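Local coordinates for putative Outer membrane protein (Helicobacter pylori, PDB 6GW5), which probably acts as an outer-membrane adhesin, this chain being the SabA adhesin domain, a lectin-like part thought to recognise Lewis-type glycans on host cells, at residues A[16-21]-A[360-365]; A[202-207]-A[290-295]. All coordinates share one frame; numbering follows the deposited sequence.

Contact 1: residues A[16-21]-A[360-365]; sequences SQYLNQ and NNAKNL
Two helices of a helical bundle near the chain termini, 3-32 and 348-370, pack against each other here, with Tyr18 bridging them to Asn361, Ala362 and Leu365. The segment axes approach to 9.4 Å and run roughly antiparallel, at 149°, and the backbones come nearest where Tyr18 faces Ala362. The ring of Tyr18 does most of the touching. With CG anti to the carbonyl carbon (chi1 -71°), the ring passes across the surface of the other helix, one face turned to Asn361. That face receives the methylene of Asn361 in a CH-pi contact, CB standing 3.8 Å from the centroid of the Tyr18 ring and displaced toward the rim on the hydroxyl side; CB of Asn361 is 3.5 Å from CZ of Tyr18. The amide plane of Asn361 is turned 30° from the ring; its CB, not the amide, takes the face, and the amide lies beyond it toward the hydroxyl end. Farther along the helix, CD2 of Leu365 touches CE2 of Tyr18 at 3.6 Å, its side chain crossing that of the tyrosine at about a right angle. Nearer the backbone, the CB atoms of Tyr18 and Ala362 meet at 3.9 Å, the small methyl allowing the base of the tyrosine to come close. Ala362 and Leu365 also pack on Leu15, and Gln21 hydrogen-bonds Glu354 on the partner helix, while helix 403-415 covers Ser16 and Leu19. An aromatic side chain laid across a neighbouring, roughly antiparallel helix is the kind of apolar packing found in helical bundles; segment 16-21 itself falls in a predicted coiled coil.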
ATOM      1  N   SER A  16       1.263  28.058  26.768  1.00 45.40           N
ATOM      2  CA  SER A  16       2.249  27.064  26.438  1.00 41.57           C
ATOM      3  C   SER A  16       1.857  26.331  25.193  1.00 42.12           C
ATOM      4  O   SER A  16       2.697  26.052  24.354  1.00 37.05           O
ATOM      5  CB  SER A  16       2.384  26.080  27.579  1.00 41.41           C
ATOM      6  OG  SER A  16       3.350  25.110  27.263  1.00 45.81           O
ATOM      7  N   GLN A  17       0.578  26.023  25.074  1.00 45.10           N
ATOM      8  CA  GLN A  17       0.141  25.371  23.879  1.00 46.52           C
ATOM      9  C   GLN A  17       0.254  26.329  22.698  1.00 38.82           C
ATOM     10  O   GLN A  17       0.745  25.925  21.667  1.00 37.00           O
ATOM     11  CB  GLN A  17      -1.167  24.558  24.036  1.00 45.21           C
ATOM     12  CG  GLN A  17      -2.347  24.917  23.134  1.00 51.41           C
ATOM     13  CD  GLN A  17      -2.137  24.799  21.617  1.00 46.16           C
ATOM     14  OE1 GLN A  17      -2.433  25.763  20.935  1.00 48.57           O
ATOM     15  NE2 GLN A  17      -1.648  23.671  21.093  1.00 44.15           N
ATOM     16  N   TYR A  18      -0.124  27.593  22.843  1.00 41.77           N
ATOM     17  CA  TYR A  18      -0.001  28.525  21.692  1.00 39.56           C
ATOM     18  C   TYR A  18       1.454  28.593  21.208  1.00 36.18           C
ATOM     19  O   TYR A  18       1.721  28.718  20.008  1.00 32.89           O
ATOM     20  CB  TYR A  18      -0.485  29.943  22.020  1.00 39.14           C
ATOM     21  CG  TYR A  18      -1.985  30.162  22.213  1.00 44.62           C
ATOM     22  CD1 TYR A  18      -2.940  29.557  21.376  1.00 46.52           C
ATOM     23  CD2 TYR A  18      -2.448  31.065  23.190  1.00 44.71           C
ATOM     24  CE1 TYR A  18      -4.298  29.790  21.550  1.00 45.23           C
ATOM     25  CE2 TYR A  18      -3.795  31.327  23.350  1.00 43.82           C
ATOM     26  CZ  TYR A  18      -4.715  30.684  22.538  1.00 46.49           C
ATOM     27  OH  TYR A  18      -6.063  30.924  22.728  1.00 48.29           O
ATOM     28  N   LEU A  19       2.381  28.556  22.160  1.00 37.15           N
ATOM     29  CA  LEU A  19       3.795  28.667  21.843  1.00 38.66           C
ATOM     30  C   LEU A  19       4.289  27.422  21.134  1.00 36.82           C
ATOM     31  O   LEU A  19       5.151  27.495  20.290  1.00 41.36           O
ATOM     32  CB  LEU A  19       4.610  28.911  23.097  1.00 39.92           C
ATOM     33  CG  LEU A  19       4.274  30.208  23.837  1.00 41.18           C
ATOM     34  CD1 LEU A  19       5.087  30.324  25.123  1.00 40.25           C
ATOM     35  CD2 LEU A  19       4.474  31.460  22.992  1.00 43.42           C
ATOM     36  N   ASN A  20       3.773  26.268  21.479  1.00 36.29           N
ATOM     37  CA  ASN A  20       4.199  25.067  20.791  1.00 36.23           C
ATOM     38  C   ASN A  20       3.705  25.090  19.394  1.00 34.60           C
ATOM     39  O   ASN A  20       4.384  24.636  18.492  1.00 32.90           O
ATOM     40  CB  ASN A  20       3.690  23.827  21.498  1.00 39.23           C
ATOM     41  CG  ASN A  20       4.562  23.442  22.677  1.00 40.75           C
ATOM     42  OD1 ASN A  20       4.322  23.841  23.771  1.00 45.02           O
ATOM     43  ND2 ASN A  20       5.597  22.701  22.422  1.00 47.43           N
ATOM     44  N   GLN A  21       2.494  25.630  19.249  1.00 34.92           N
ATOM     45  CA  GLN A  21       1.791  25.735  17.985  1.00 33.44           C
ATOM     46  C   GLN A  21       2.581  26.675  17.065  1.00 34.77           C
ATOM     47  O   GLN A  21       2.826  26.379  15.913  1.00 33.55           O
ATOM     48  CB  GLN A  21       0.357  26.263  18.266  1.00 30.32           C
ATOM     49  CG  GLN A  21      -0.619  26.185  17.120  1.00 30.79           C
ATOM     50  CD  GLN A  21      -1.182  24.786  16.851  1.00 30.77           C
ATOM     51  OE1 GLN A  21      -1.104  23.860  17.692  1.00 31.58           O
ATOM     52  NE2 GLN A  21      -1.778  24.631  15.695  1.00 29.16           N
ATOM     53  N   ASN A 360      -1.320  36.430  17.945  1.00 41.44           N
ATOM     54  CA  ASN A 360      -2.193  37.418  18.555  1.00 40.78           C
ATOM     55  C   ASN A 360      -2.854  36.889  19.814  1.00 41.84           C
ATOM     56  O   ASN A 360      -2.766  37.513  20.869  1.00 43.44           O
ATOM     57  CB  ASN A 360      -3.161  37.953  17.546  1.00 42.96           C
ATOM     58  CG  ASN A 360      -2.528  39.039  16.701  1.00 45.17           C
ATOM     59  OD1 ASN A 360      -2.149  40.108  17.183  1.00 59.35           O
ATOM     60  ND2 ASN A 360      -2.367  38.763  15.461  1.00 51.07           N
ATOM     61  N   ASN A 361      -3.362  35.664  19.741  1.00 42.06           N
ATOM     62  CA  ASN A 361      -3.907  35.010  20.927  1.00 44.18           C
ATOM     63  C   ASN A 361      -2.896  34.896  22.020  1.00 42.76           C
ATOM     64  O   ASN A 361      -3.209  35.147  23.168  1.00 41.93           O
ATOM     65  CB  ASN A 361      -4.516  33.626  20.626  1.00 43.02           C
ATOM     66  CG  ASN A 361      -5.810  33.723  19.824  1.00 41.37           C
ATOM     67  OD1 ASN A 361      -6.582  34.682  19.928  1.00 41.90           O
ATOM     68  ND2 ASN A 361      -6.037  32.749  19.008  1.00 43.53           N
ATOM     69  N   ALA A 362      -1.681  34.524  21.652  1.00 46.18           N
ATOM     70  CA  ALA A 362      -0.636  34.344  22.646  1.00 43.15           C
ATOM     71  C   ALA A 362      -0.243  35.669  23.270  1.00 45.26           C
ATOM     72  O   ALA A 362      -0.016  35.728  24.467  1.00 44.92           O
ATOM     73  CB  ALA A 362       0.553  33.658  22.047  1.00 39.06           C
ATOM     74  N   LYS A 363      -0.214  36.726  22.464  1.00 47.47           N
ATOM     75  CA  LYS A 363       0.205  38.061  22.911  1.00 52.91           C
ATOM     76  C   LYS A 363      -0.832  38.656  23.897  1.00 56.62           C
ATOM     77  O   LYS A 363      -0.475  39.126  24.965  1.00 55.18           O
ATOM     78  CB  LYS A 363       0.372  38.929  21.666  1.00 55.31           C
ATOM     79  CG  LYS A 363       0.778  40.417  21.771  1.00 58.97           C
ATOM     80  CD  LYS A 363       0.628  41.090  20.394  1.00 60.64           C
ATOM     81  CE  LYS A 363       1.649  42.154  19.978  1.00 63.45           C
ATOM     82  NZ  LYS A 363       1.428  43.472  20.638  1.00 65.96           N
ATOM     83  N   ASN A 364      -2.115  38.533  23.554  1.00 59.13           N
ATOM     84  CA  ASN A 364      -3.223  38.979  24.391  1.00 51.18           C
ATOM     85  C   ASN A 364      -3.338  38.180  25.660  1.00 50.38           C
ATOM     86  O   ASN A 364      -3.526  38.737  26.732  1.00 60.04           O
ATOM     87  CB  ASN A 364      -4.552  38.892  23.648  1.00 52.61           C
ATOM     88  CG  ASN A 364      -4.626  39.852  22.478  1.00 56.10           C
ATOM     89  OD1 ASN A 364      -4.059  40.952  22.512  1.00 61.81           O
ATOM     90  ND2 ASN A 364      -5.330  39.439  21.418  1.00 56.17           N
ATOM     91  N   LEU A 365      -3.173  36.879  25.553  1.00 49.36           N
ATOM     92  CA  LEU A 365      -3.192  36.020  26.728  1.00 54.89           C
ATOM     93  C   LEU A 365      -2.023  36.345  27.696  1.00 55.94           C
ATOM     94  O   LEU A 365      -2.213  36.417  28.913  1.00 54.27           O
ATOM     95  CB  LEU A 365      -3.166  34.535  26.315  1.00 51.75           C
ATOM     96  CG  LEU A 365      -3.231  33.507  27.443  1.00 49.23           C
ATOM     97  CD1 LEU A 365      -4.391  33.816  28.366  1.00 52.58           C
ATOM     98  CD2 LEU A 365      -3.379  32.117  26.876  1.00 46.31           C
TER

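Contact 2: residues A[202-207]-A[290-295]; sequences SGAIDS and YRYLEK
With CG anti to its carbonyl carbon (chi1 -83°), Tyr292 extends from helix 287-293 toward loop 202-207, where Ile205 has CG1 likewise anti to the carbonyl carbon (chi1 -65°) and brings that branch against the ring. The phenol hydroxyl thereby arrives at the loop backbone, while the ethyl branch of Ile205, CG1 and CD1, lies beside the ring on the way back to the helix. Ile205 N donates to OH of Tyr292 over 2.9 Å, and the bond is almost straight, with an N-H...O angle of 175°. The carbonyl O of Ile205 also lies 3.3 Å from the same hydroxyl. Apolar contact accompanies the polar one: CG1 of Ile205 is 3.8 Å from CE1 of Tyr292, and CD1 of Ile205 is 4.1 Å from CD1 of the tyrosine, and the two side chains run past one another obliquely along one flank of the ring. Ala204 adds its backbone at the hydroxyl end, its CA lying near the ring plane, 3.6 Å from OH of Tyr292, with its CB 3.7 Å from that oxygen. Other parts of the fold close around the pair. Trp190 meets the Tyr292 ring edge-to-face and also touches Ile205, and Val198 and Ser199 pack on the tyrosine; Arg291, one residue before it, hydrogen-bonds the carbonyl of Gly197 through NH2. The contact thus combines one directional bond with a small apolar patch: the buried tyrosine gains a polar partner for its hydroxyl, and the irregular loop, which has no helix or strand of its own here, is tied through its main chain to the short helix 287-293.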
ATOM      1  N   SER A 202       3.968 -33.756   8.824  1.00 40.90           N
ATOM      2  CA  SER A 202       3.017 -32.975   9.661  1.00 41.37           C
ATOM      3  C   SER A 202       2.718 -31.636   9.055  1.00 38.92           C
ATOM      4  O   SER A 202       3.616 -30.939   8.555  1.00 36.23           O
ATOM      5  CB  SER A 202       3.553 -32.732  11.051  1.00 41.87           C
ATOM      6  OG  SER A 202       3.983 -33.946  11.604  1.00 52.37           O
ATOM      7  N   GLY A 203       1.437 -31.294   9.062  1.00 39.88           N
ATOM      8  CA  GLY A 203       0.986 -30.078   8.408  1.00 40.60           C
ATOM      9  C   GLY A 203       0.621 -30.249   6.947  1.00 41.35           C
ATOM     10  O   GLY A 203       0.273 -29.243   6.294  1.00 40.95           O
ATOM     11  N   ALA A 204       0.679 -31.481   6.422  1.00 33.91           N
ATOM     12  CA  ALA A 204       0.128 -31.775   5.118  1.00 36.61           C
ATOM     13  C   ALA A 204      -1.328 -31.532   5.256  1.00 36.58           C
ATOM     14  O   ALA A 204      -1.872 -31.597   6.364  1.00 34.04           O
ATOM     15  CB  ALA A 204       0.369 -33.219   4.691  1.00 36.47           C
ATOM     16  N   ILE A 205      -1.937 -31.271   4.108  1.00 38.83           N
ATOM     17  CA  ILE A 205      -3.360 -30.955   3.984  1.00 40.79           C
ATOM     18  C   ILE A 205      -4.022 -32.064   3.155  1.00 43.27           C
ATOM     19  O   ILE A 205      -3.590 -32.325   1.991  1.00 42.58           O
ATOM     20  CB  ILE A 205      -3.523 -29.608   3.277  1.00 39.46           C
ATOM     21  CG1 ILE A 205      -2.924 -28.501   4.170  1.00 39.20           C
ATOM     22  CG2 ILE A 205      -4.981 -29.351   2.946  1.00 38.23           C
ATOM     23  CD1 ILE A 205      -3.035 -27.094   3.602  1.00 37.27           C
ATOM     24  N   ASP A 206      -4.998 -32.750   3.743  1.00 44.39           N
ATOM     25  CA  ASP A 206      -5.599 -33.919   3.059  1.00 47.99           C
ATOM     26  C   ASP A 206      -7.114 -33.850   2.982  1.00 45.87           C
ATOM     27  O   ASP A 206      -7.757 -34.791   2.558  1.00 46.42           O
ATOM     28  CB  ASP A 206      -5.102 -35.217   3.696  1.00 50.45           C
ATOM     29  CG  ASP A 206      -5.481 -35.335   5.143  1.00 55.30           C
ATOM     30  OD1 ASP A 206      -6.227 -34.454   5.639  1.00 59.74           O
ATOM     31  OD2 ASP A 206      -5.050 -36.326   5.785  1.00 67.58           O
ATOM     32  N   SER A 207      -7.662 -32.682   3.321  1.00 48.25           N
ATOM     33  CA  SER A 207      -9.089 -32.449   3.327  1.00 44.18           C
ATOM     34  C   SER A 207      -9.642 -32.294   1.908  1.00 39.63           C
ATOM     35  O   SER A 207      -8.913 -32.260   0.897  1.00 33.25           O
ATOM     36  CB  SER A 207      -9.404 -31.200   4.179  1.00 42.19           C
ATOM     37  OG  SER A 207      -8.777 -30.055   3.638  1.00 42.64           O
ATOM     38  N   TYR A 290       0.253 -22.027   2.519  1.00 37.56           N
ATOM     39  CA  TYR A 290       1.299 -21.245   1.872  1.00 37.25           C
ATOM     40  C   TYR A 290       2.448 -22.172   1.536  1.00 38.35           C
ATOM     41  O   TYR A 290       3.048 -22.004   0.488  1.00 38.48           O
ATOM     42  CB  TYR A 290       1.782 -20.008   2.698  1.00 38.70           C
ATOM     43  CG  TYR A 290       2.846 -19.235   1.941  1.00 35.22           C
ATOM     44  CD1 TYR A 290       2.490 -18.321   0.962  1.00 34.66           C
ATOM     45  CD2 TYR A 290       4.196 -19.527   2.094  1.00 32.81           C
ATOM     46  CE1 TYR A 290       3.439 -17.679   0.184  1.00 33.55           C
ATOM     47  CE2 TYR A 290       5.154 -18.881   1.330  1.00 33.80           C
ATOM     48  CZ  TYR A 290       4.778 -17.947   0.385  1.00 34.41           C
ATOM     49  OH  TYR A 290       5.695 -17.306  -0.420  1.00 32.93           O
ATOM     50  N   ARG A 291       2.694 -23.195   2.349  1.00 40.85           N
ATOM     51  CA  ARG A 291       3.722 -24.185   2.004  1.00 40.61           C
ATOM     52  C   ARG A 291       3.438 -24.938   0.713  1.00 37.94           C
ATOM     53  O   ARG A 291       4.368 -25.359   0.031  1.00 35.20           O
ATOM     54  CB  ARG A 291       3.967 -25.164   3.129  1.00 44.45           C
ATOM     55  CG  ARG A 291       5.091 -24.675   4.022  1.00 62.63           C
ATOM     56  CD  ARG A 291       5.251 -25.416   5.346  1.00 67.44           C
ATOM     57  NE  ARG A 291       5.411 -26.864   5.177  1.00 82.01           N
ATOM     58  CZ  ARG A 291       6.481 -27.519   4.658  1.00 97.08           C
ATOM     59  NH1 ARG A 291       7.558 -26.866   4.172  1.00 93.43           N
ATOM     60  NH2 ARG A 291       6.471 -28.873   4.595  1.00 90.42           N
ATOM     61  N   TYR A 292       2.164 -25.139   0.400  1.00 36.88           N
ATOM     62  CA  TYR A 292       1.788 -25.806  -0.834  1.00 33.89           C
ATOM     63  C   TYR A 292       1.910 -24.788  -1.953  1.00 36.09           C
ATOM     64  O   TYR A 292       2.474 -25.082  -3.012  1.00 37.06           O
ATOM     65  CB  TYR A 292       0.359 -26.358  -0.799  1.00 33.18           C
ATOM     66  CG  TYR A 292       0.181 -27.727  -0.139  1.00 33.91           C
ATOM     67  CD1 TYR A 292       0.234 -27.875   1.210  1.00 30.79           C
ATOM     68  CD2 TYR A 292      -0.124 -28.857  -0.903  1.00 31.51           C
ATOM     69  CE1 TYR A 292       0.034 -29.105   1.787  1.00 32.26           C
ATOM     70  CE2 TYR A 292      -0.313 -30.081  -0.327  1.00 29.53           C
ATOM     71  CZ  TYR A 292      -0.237 -30.196   1.010  1.00 30.27           C
ATOM     72  OH  TYR A 292      -0.458 -31.402   1.589  1.00 32.38           O
ATOM     73  N   LEU A 293       1.396 -23.587  -1.732  1.00 36.50           N
ATOM     74  CA  LEU A 293       1.435 -22.598  -2.792  1.00 38.27           C
ATOM     75  C   LEU A 293       2.884 -22.306  -3.279  1.00 36.86           C
ATOM     76  O   LEU A 293       3.201 -22.317  -4.444  1.00 37.95           O
ATOM     77  CB  LEU A 293       0.737 -21.358  -2.309  1.00 37.50           C
ATOM     78  CG  LEU A 293       0.660 -20.201  -3.304  1.00 40.54           C
ATOM     79  CD1 LEU A 293      -0.273 -20.503  -4.451  1.00 41.71           C
ATOM     80  CD2 LEU A 293       0.166 -18.968  -2.552  1.00 41.38           C
ATOM     81  N   GLU A 294       3.792 -22.192  -2.353  1.00 39.58           N
ATOM     82  CA  GLU A 294       5.128 -21.777  -2.640  1.00 40.76           C
ATOM     83  C   GLU A 294       5.925 -22.872  -3.317  1.00 38.89           C
ATOM     84  O   GLU A 294       6.969 -22.611  -3.909  1.00 33.70           O
ATOM     85  CB  GLU A 294       5.739 -21.345  -1.291  1.00 48.54           C
ATOM     86  CG  GLU A 294       7.153 -20.812  -1.339  1.00 52.45           C
ATOM     87  CD  GLU A 294       8.187 -21.906  -1.200  1.00 55.19           C
ATOM     88  OE1 GLU A 294       7.901 -22.862  -0.430  1.00 62.42           O
ATOM     89  OE2 GLU A 294       9.247 -21.795  -1.872  1.00 51.47           O
ATOM     90  N   LYS A 295       5.461 -24.110  -3.161  1.00 41.60           N
ATOM     91  CA  LYS A 295       6.005 -25.239  -3.877  1.00 40.79           C
ATOM     92  C   LYS A 295       5.093 -25.896  -4.867  1.00 35.36           C
ATOM     93  O   LYS A 295       5.344 -27.012  -5.266  1.00 35.69           O
ATOM     94  CB  LYS A 295       6.451 -26.284  -2.887  1.00 46.73           C
ATOM     95  CG  LYS A 295       7.597 -25.747  -2.079  1.00 53.99           C
ATOM     96  CD  LYS A 295       8.563 -26.850  -1.732  1.00 59.49           C
ATOM     97  CE  LYS A 295       9.473 -26.414  -0.610  1.00 68.91           C
ATOM     98  NZ  LYS A 295      10.389 -25.322  -1.054  1.00 74.85           N
TER

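How the contacts relate
Both contacts are partly buried and each centres on one tyrosine, but they hold different elements on opposite sides of the chain's centre, with their own centres about 63 Å apart. Contact 1 joins two long helices near the termini, and contact 2 is nested within the chain segment it closes, joining a short helix to a loop that leads into strand 208-209. The chemistry follows this difference. Between helices, whose backbone bonding is internal, the tyrosine offers ring face and carbon atoms to side chains; against the irregular loop, its hydroxyl accepts a main-chain N-H, with apolar contact beside it. The tyrosine is partly exposed in contact 1 and buried in contact 2.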